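Local structure of shikimate dehydrogenase (Listeria monocytogenes, 3TNL) at residues Tyr67-Phe72 against Glu298-Lys303; Val74-Leu79 against Lys101-Lys106. The protein probably catalyses the reversible, NADPH-linked reduction of 3-dehydroshikimate to shikimate, a step of the pathway to chorismate and the aromatic amino acids. All blocks are in the same frame, centred on the assembly; numbering follows the deposited sequence.

Contact 1. Residues Tyr67-Phe72 against Glu298-Lys303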
loop_
_atom_site.group_PDB
_atom_site.type_symbol
_atom_site.label_atom_id
_atom_site.label_comp_id
_atom_site.label_asym_id
_atom_site.label_seq_id
_atom_site.Cartn_x
_atom_site.Cartn_y
_atom_site.Cartn_z
ATOM N N TYR B 67 7.612 -4.154 -6.577
ATOM C CA TYR B 67 6.332 -4.280 -5.923
ATOM C C TYR B 67 6.552 -4.687 -4.478
ATOM O O TYR B 67 7.599 -5.236 -4.109
ATOM C CB TYR B 67 5.466 -5.372 -6.571
ATOM C CG TYR B 67 4.754 -5.036 -7.860
ATOM C CD1 TYR B 67 3.558 -4.309 -7.859
ATOM C CD2 TYR B 67 5.218 -5.518 -9.072
ATOM C CE1 TYR B 67 2.883 -4.035 -9.029
ATOM C CE2 TYR B 67 4.533 -5.248 -10.259
ATOM C CZ TYR B 67 3.372 -4.505 -10.226
ATOM O OH TYR B 67 2.691 -4.234 -11.394
ATOM N N VAL B 68 5.538 -4.399 -3.669
ATOM C CA VAL B 68 5.493 -4.819 -2.286
ATOM C C VAL B 68 4.079 -5.328 -2.071
ATOM O O VAL B 68 3.156 -4.892 -2.769
ATOM C CB VAL B 68 5.826 -3.684 -1.300
ATOM C CG1 VAL B 68 7.306 -3.334 -1.366
ATOM C CG2 VAL B 68 4.976 -2.464 -1.581
ATOM N N TYR B 69 3.925 -6.255 -1.130
ATOM C CA TYR B 69 2.641 -6.876 -0.814
ATOM C C TYR B 69 2.348 -6.607 0.654
ATOM O O TYR B 69 3.160 -6.877 1.536
ATOM C CB TYR B 69 2.764 -8.371 -1.086
ATOM C CG TYR B 69 1.551 -9.240 -0.959
ATOM C CD1 TYR B 69 1.010 -9.551 0.289
ATOM C CD2 TYR B 69 0.974 -9.820 -2.073
ATOM C CE1 TYR B 69 -0.055 -10.414 0.421
ATOM C CE2 TYR B 69 -0.143 -10.669 -1.957
ATOM C CZ TYR B 69 -0.627 -10.979 -0.707
ATOM O OH TYR B 69 -1.705 -11.849 -0.589
ATOM N N LEU B 70 1.180 -6.057 0.904
ATOM C CA LEU B 70 0.725 -5.722 2.258
ATOM C C LEU B 70 -0.688 -6.231 2.523
ATOM O O LEU B 70 -1.512 -6.324 1.616
ATOM C CB LEU B 70 0.693 -4.211 2.495
ATOM C CG LEU B 70 2.013 -3.457 2.391
ATOM C CD1 LEU B 70 1.730 -1.940 2.486
ATOM C CD2 LEU B 70 2.977 -3.919 3.500
ATOM N N ALA B 71 -0.956 -6.546 3.789
ATOM C CA ALA B 71 -2.257 -6.985 4.249
ATOM C C ALA B 71 -2.963 -5.831 4.935
ATOM O O ALA B 71 -2.351 -4.964 5.554
ATOM C CB ALA B 71 -2.121 -8.164 5.235
ATOM N N PHE B 72 -4.289 -5.834 4.792
ATOM C CA PHE B 72 -5.221 -4.864 5.433
ATOM C C PHE B 72 -6.393 -5.619 6.051
ATOM O O PHE B 72 -6.947 -6.517 5.430
ATOM C CB PHE B 72 -5.712 -3.798 4.422
ATOM C CG PHE B 72 -4.579 -3.109 3.720
ATOM C CD1 PHE B 72 -3.931 -2.051 4.314
ATOM C CD2 PHE B 72 -4.143 -3.542 2.491
ATOM C CE1 PHE B 72 -2.845 -1.438 3.701
ATOM C CE2 PHE B 72 -3.030 -2.960 1.884
ATOM C CZ PHE B 72 -2.391 -1.887 2.491
ATOM N N GLU B 298 1.743 -14.529 -11.324
ATOM C CA GLU B 298 1.806 -14.360 -12.806
ATOM C C GLU B 298 0.706 -13.458 -13.323
ATOM O O GLU B 298 0.939 -12.638 -14.239
ATOM C CB GLU B 298 1.795 -15.695 -13.583
ATOM C CG GLU B 298 1.860 -15.453 -15.143
ATOM C CD GLU B 298 1.832 -16.710 -16.038
ATOM O OE1 GLU B 298 1.832 -17.843 -15.528
ATOM O OE2 GLU B 298 1.796 -16.520 -17.284
ATOM N N ILE B 299 -0.495 -13.605 -12.771
ATOM C CA ILE B 299 -1.625 -12.754 -13.144
ATOM C C ILE B 299 -1.221 -11.269 -12.935
ATOM O O ILE B 299 -1.520 -10.417 -13.761
ATOM C CB ILE B 299 -2.902 -13.140 -12.350
ATOM C CG1 ILE B 299 -3.546 -14.412 -12.929
ATOM C CG2 ILE B 299 -3.911 -12.038 -12.390
ATOM C CD1 ILE B 299 -4.582 -15.065 -12.042
ATOM N N TRP B 300 -0.529 -10.968 -11.842
ATOM C CA TRP B 300 -0.175 -9.579 -11.587
ATOM C C TRP B 300 1.030 -9.077 -12.355
ATOM O O TRP B 300 1.001 -7.974 -12.908
ATOM C CB TRP B 300 0.104 -9.326 -10.104
ATOM C CG TRP B 300 -1.080 -9.639 -9.179
ATOM C CD1 TRP B 300 -2.387 -9.348 -9.377
ATOM C CD2 TRP B 300 -1.010 -10.294 -7.910
ATOM N NE1 TRP B 300 -3.122 -9.792 -8.327
ATOM C CE2 TRP B 300 -2.307 -10.398 -7.418
ATOM C CE3 TRP B 300 0.047 -10.840 -7.173
ATOM C CZ2 TRP B 300 -2.596 -10.998 -6.193
ATOM C CZ3 TRP B 300 -0.241 -11.454 -5.956
ATOM C CH2 TRP B 300 -1.532 -11.508 -5.483
ATOM N N THR B 301 2.092 -9.879 -12.338
ATOM C CA THR B 301 3.416 -9.473 -12.875
ATOM C C THR B 301 3.780 -9.943 -14.254
ATOM O O THR B 301 4.703 -9.394 -14.867
ATOM C CB THR B 301 4.552 -9.945 -11.935
ATOM O OG1 THR B 301 4.733 -11.368 -12.070
ATOM C CG2 THR B 301 4.292 -9.555 -10.451
ATOM N N HIS B 302 3.122 -10.992 -14.726
ATOM C CA HIS B 302 3.420 -11.602 -16.004
ATOM C C HIS B 302 4.847 -12.094 -16.050
ATOM O O HIS B 302 5.496 -12.119 -17.110
ATOM C CB HIS B 302 2.963 -10.735 -17.186
ATOM C CG HIS B 302 1.483 -10.688 -17.284
ATOM N ND1 HIS B 302 0.754 -11.728 -17.816
ATOM C CD2 HIS B 302 0.582 -9.805 -16.802
ATOM C CE1 HIS B 302 -0.534 -11.463 -17.689
ATOM N NE2 HIS B 302 -0.665 -10.299 -17.093
ATOM N N LYS B 303 5.304 -12.511 -14.867
ATOM C CA LYS B 303 6.557 -13.205 -14.714
ATOM C C LYS B 303 6.273 -14.434 -13.854
ATOM O O LYS B 303 5.355 -14.459 -13.066
ATOM C CB LYS B 303 7.634 -12.325 -14.155
ATOM C CG LYS B 303 7.884 -11.142 -15.098
ATOM C CD LYS B 303 9.232 -10.552 -14.942
ATOM C CE LYS B 303 9.400 -9.369 -15.884
ATOM N NZ LYS B 303 10.781 -8.863 -15.960
#
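Tyr69 and Trp300 make the close part of this contact. CE2 of Tyr69 comes within 3.9 Å of CH2 of Trp300, and the six-membered end of the indole reaches the phenol at its edge. This apolar touch joins two buried rings. Each ring also makes a hydrogen bond outside the contact: Tyr69 OH with Asn95 OD1, and Trp300 NE1 with the carbonyl of Val124. His56 ties them further, stacked on Tyr69 and edge-to-face with Trp300.

On the looser, partly exposed side, in one of two modelled positions of Tyr67, its CE2 lies 4.3 Å from the methyl CG2 of Thr301. No hydrogen bond joins the two segments. Thr301 folds OG1 back between its own backbone N and carbonyl carbon (chi1 74°), where it accepts from Lys303 N at 3.1 Å, an ST turn where His302 leaves the helix, and bonds to the carbonyl of Phe297.

The last turn of helix 286-301 thus meets strand 67-73 of the substrate-binding domain, outermost in this chain's mixed sheet, with the second subunit packing on Val68, Leu70, Ala71 and Phe72. Strand 38-44 pairs with it, helix 52-63 covers Tyr69 and Thr301, and strand 123-127 lies against Trp300.

Contact 2. Residues Val74-Leu79 against Lys101-Lys106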
loop_
_atom_site.group_PDB
_atom_site.type_symbol
_atom_site.label_atom_id
_atom_site.label_comp_id
_atom_site.label_asym_id
_atom_site.label_seq_id
_atom_site.Cartn_x
_atom_site.Cartn_y
_atom_site.Cartn_z
ATOM N N VAL B 74 -9.809 -6.057 6.586
ATOM C CA VAL B 74 -10.988 -5.641 5.870
ATOM C C VAL B 74 -12.050 -6.692 5.942
ATOM O O VAL B 74 -11.851 -7.837 5.592
ATOM C CB VAL B 74 -10.608 -5.396 4.382
ATOM C CG1 VAL B 74 -11.841 -5.057 3.537
ATOM C CG2 VAL B 74 -9.549 -4.289 4.289
ATOM N N GLY B 75 -13.218 -6.276 6.398
ATOM C CA GLY B 75 -14.389 -7.133 6.492
ATOM C C GLY B 75 -15.564 -6.540 5.727
ATOM O O GLY B 75 -15.391 -5.653 4.884
ATOM N N ASP B 76 -16.767 -7.003 6.060
ATOM C CA ASP B 76 -17.983 -6.576 5.360
ATOM C C ASP B 76 -18.163 -5.069 5.299
ATOM O O ASP B 76 -18.509 -4.512 4.252
ATOM C CB ASP B 76 -19.244 -7.145 6.049
ATOM C CG ASP B 76 -19.354 -8.662 5.972
ATOM O OD1 ASP B 76 -18.685 -9.308 5.143
ATOM O OD2 ASP B 76 -20.182 -9.208 6.742
ATOM N N LYS B 77 -17.958 -4.407 6.429
ATOM C CA LYS B 77 -18.185 -2.955 6.514
ATOM C C LYS B 77 -17.236 -2.118 5.694
ATOM O O LYS B 77 -17.599 -1.017 5.271
ATOM C CB LYS B 77 -18.134 -2.477 7.976
ATOM C CG LYS B 77 -18.358 -0.972 8.155
ATOM C CD LYS B 77 -18.449 -0.557 9.624
ATOM C CE LYS B 77 -18.867 0.915 9.754
ATOM N NZ LYS B 77 -19.174 1.317 11.168
ATOM N N GLU B 78 -16.035 -2.642 5.463
ATOM C CA GLU B 78 -14.984 -1.906 4.757
ATOM C C GLU B 78 -14.833 -2.267 3.272
ATOM O O GLU B 78 -14.247 -1.484 2.511
ATOM C CB GLU B 78 -13.610 -2.173 5.404
ATOM C CG GLU B 78 -13.428 -1.731 6.881
ATOM C CD GLU B 78 -14.017 -2.694 7.900
ATOM O OE1 GLU B 78 -14.164 -3.899 7.616
ATOM O OE2 GLU B 78 -14.333 -2.218 9.024
ATOM N N LEU B 79 -15.376 -3.404 2.851
ATOM C CA LEU B 79 -15.087 -3.914 1.521
ATOM C C LEU B 79 -15.355 -2.980 0.354
ATOM O O LEU B 79 -14.467 -2.823 -0.513
ATOM C CB LEU B 79 -15.741 -5.283 1.292
ATOM C CG LEU B 79 -15.388 -6.005 0.008
ATOM C CD1 LEU B 79 -13.900 -6.366 -0.036
ATOM C CD2 LEU B 79 -16.250 -7.289 -0.077
ATOM N N LYS B 101 -14.557 -13.255 0.159
ATOM C CA LYS B 101 -14.426 -13.952 -1.140
ATOM C C LYS B 101 -15.711 -14.140 -1.926
ATOM O O LYS B 101 -15.683 -14.134 -3.143
ATOM C CB LYS B 101 -13.715 -15.287 -0.971
ATOM C CG LYS B 101 -12.329 -15.147 -0.415
ATOM C CD LYS B 101 -11.581 -16.471 -0.383
ATOM C CE LYS B 101 -12.208 -17.468 0.568
ATOM N NZ LYS B 101 -11.476 -18.787 0.557
ATOM N N THR B 102 -16.821 -14.354 -1.237
ATOM C CA THR B 102 -18.092 -14.546 -1.931
ATOM C C THR B 102 -18.890 -13.264 -2.180
ATOM O O THR B 102 -19.861 -13.291 -2.923
ATOM C CB THR B 102 -18.968 -15.581 -1.219
ATOM O OG1 THR B 102 -19.343 -15.092 0.067
ATOM C CG2 THR B 102 -18.250 -16.894 -1.072
ATOM N N ASN B 103 -18.480 -12.140 -1.585
ATOM C CA ASN B 103 -19.171 -10.866 -1.800
ATOM C C ASN B 103 -18.498 -9.926 -2.790
ATOM O O ASN B 103 -19.154 -9.094 -3.389
ATOM C CB ASN B 103 -19.278 -10.075 -0.484
ATOM C CG ASN B 103 -20.303 -10.640 0.493
ATOM O OD1 ASN B 103 -21.189 -11.389 0.125
ATOM N ND2 ASN B 103 -20.189 -10.231 1.758
ATOM N N ILE B 104 -17.198 -10.103 -2.998
ATOM C CA ILE B 104 -16.417 -9.094 -3.755
ATOM C C ILE B 104 -16.828 -8.961 -5.208
ATOM O O ILE B 104 -16.687 -7.884 -5.766
ATOM C CB ILE B 104 -14.898 -9.254 -3.575
ATOM C CG1 ILE B 104 -14.157 -7.977 -4.014
ATOM C CG2 ILE B 104 -14.395 -10.493 -4.275
ATOM C CD1 ILE B 104 -12.629 -8.043 -3.780
ATOM N N HIS B 105 -17.366 -10.027 -5.805
ATOM C CA HIS B 105 -17.764 -9.960 -7.195
ATOM C C HIS B 105 -18.681 -8.772 -7.455
ATOM O O HIS B 105 -18.677 -8.240 -8.554
ATOM C CB HIS B 105 -18.471 -11.240 -7.652
ATOM C CG HIS B 105 -19.805 -11.429 -7.004
ATOM N ND1 HIS B 105 -19.959 -12.022 -5.766
ATOM C CD2 HIS B 105 -21.045 -11.051 -7.400
ATOM C CE1 HIS B 105 -21.242 -12.026 -5.444
ATOM N NE2 HIS B 105 -21.917 -11.425 -6.409
ATOM N N LYS B 106 -19.468 -8.360 -6.458
ATOM C CA LYS B 106 -20.376 -7.208 -6.566
ATOM C C LYS B 106 -19.675 -5.926 -7.013
ATOM O O LYS B 106 -20.270 -5.050 -7.656
ATOM C CB LYS B 106 -21.000 -6.861 -5.188
ATOM C CG LYS B 106 -21.803 -7.941 -4.437
ATOM C CD LYS B 106 -22.114 -7.411 -2.988
ATOM C CE LYS B 106 -22.473 -8.507 -1.961
ATOM N NZ LYS B 106 -23.753 -9.197 -2.210
HETATM O O HOH W 1 -17.428 -8.946 2.857
#
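Leu79 carries the apolar share of the contact, and a single methyl does the touching. Its CD2 lies 4.1 Å from CB of Asn103 and 4.2 Å from CB of Ile104, where one residue passes into the next. With chi1 near 180° (-173°), Leu79 extends its branch away from its own N and across to 101-106. Ile104 packs onward against Trp94 and Val96 of strand 93-96 and Val83 of helix 79-88.

The polar share runs through water. Asp76 OD1 and Asn103 ND2 stand 3.8 Å apart, with the carboxylate and amide planes turned 50° from each other and no direct hydrogen bond. In one of the two modelled conformers of Asp76 a water bridges the pair, hydrogen-bonded to OD1 at 2.6 Å and accepting from Asn103 ND2 at 3.2 Å.

Within 74-79, Gly75 N gives a hydrogen bond of 2.8 Å to Glu78 OE1, meeting that oxygen nearly along its C-O axis.

The contact joins the loop after strand 67-73 to the loop after strand 93-96 in the substrate-binding domain; Lys101, the probable proton acceptor, begins the second segment with its CB pointing away from the first. The chemistry is divided: a buried aliphatic touch between the start of helix 79-88 and the 3-10 segment at Ile104, and, at the more exposed edge, a water between a probably charged carboxylate and a neutral amide.

Overall arrangement
Strand 67-73 leads directly into 74-79, so contacts 1 and 2 follow one another along the chain, yet their centres lie 20 Å apart and they do not otherwise touch. Contact 1 brings in helix 286-301 from far along the sequence. It borders the shikimate site: the side chain of Tyr69 is about 4 Å from that of Ser52, a shikimate-binding residue. Contact 2 stands a little farther off, its Ile104 side chain about 8 Å from that of Asn122, inferred to bind shikimate; Lys101, the inferred proton acceptor, begins segment 101-106 without touching 74-79. Bound NAD is about 12 Å from Tyr69 and 14 Å from Asn103, measured from their side chains.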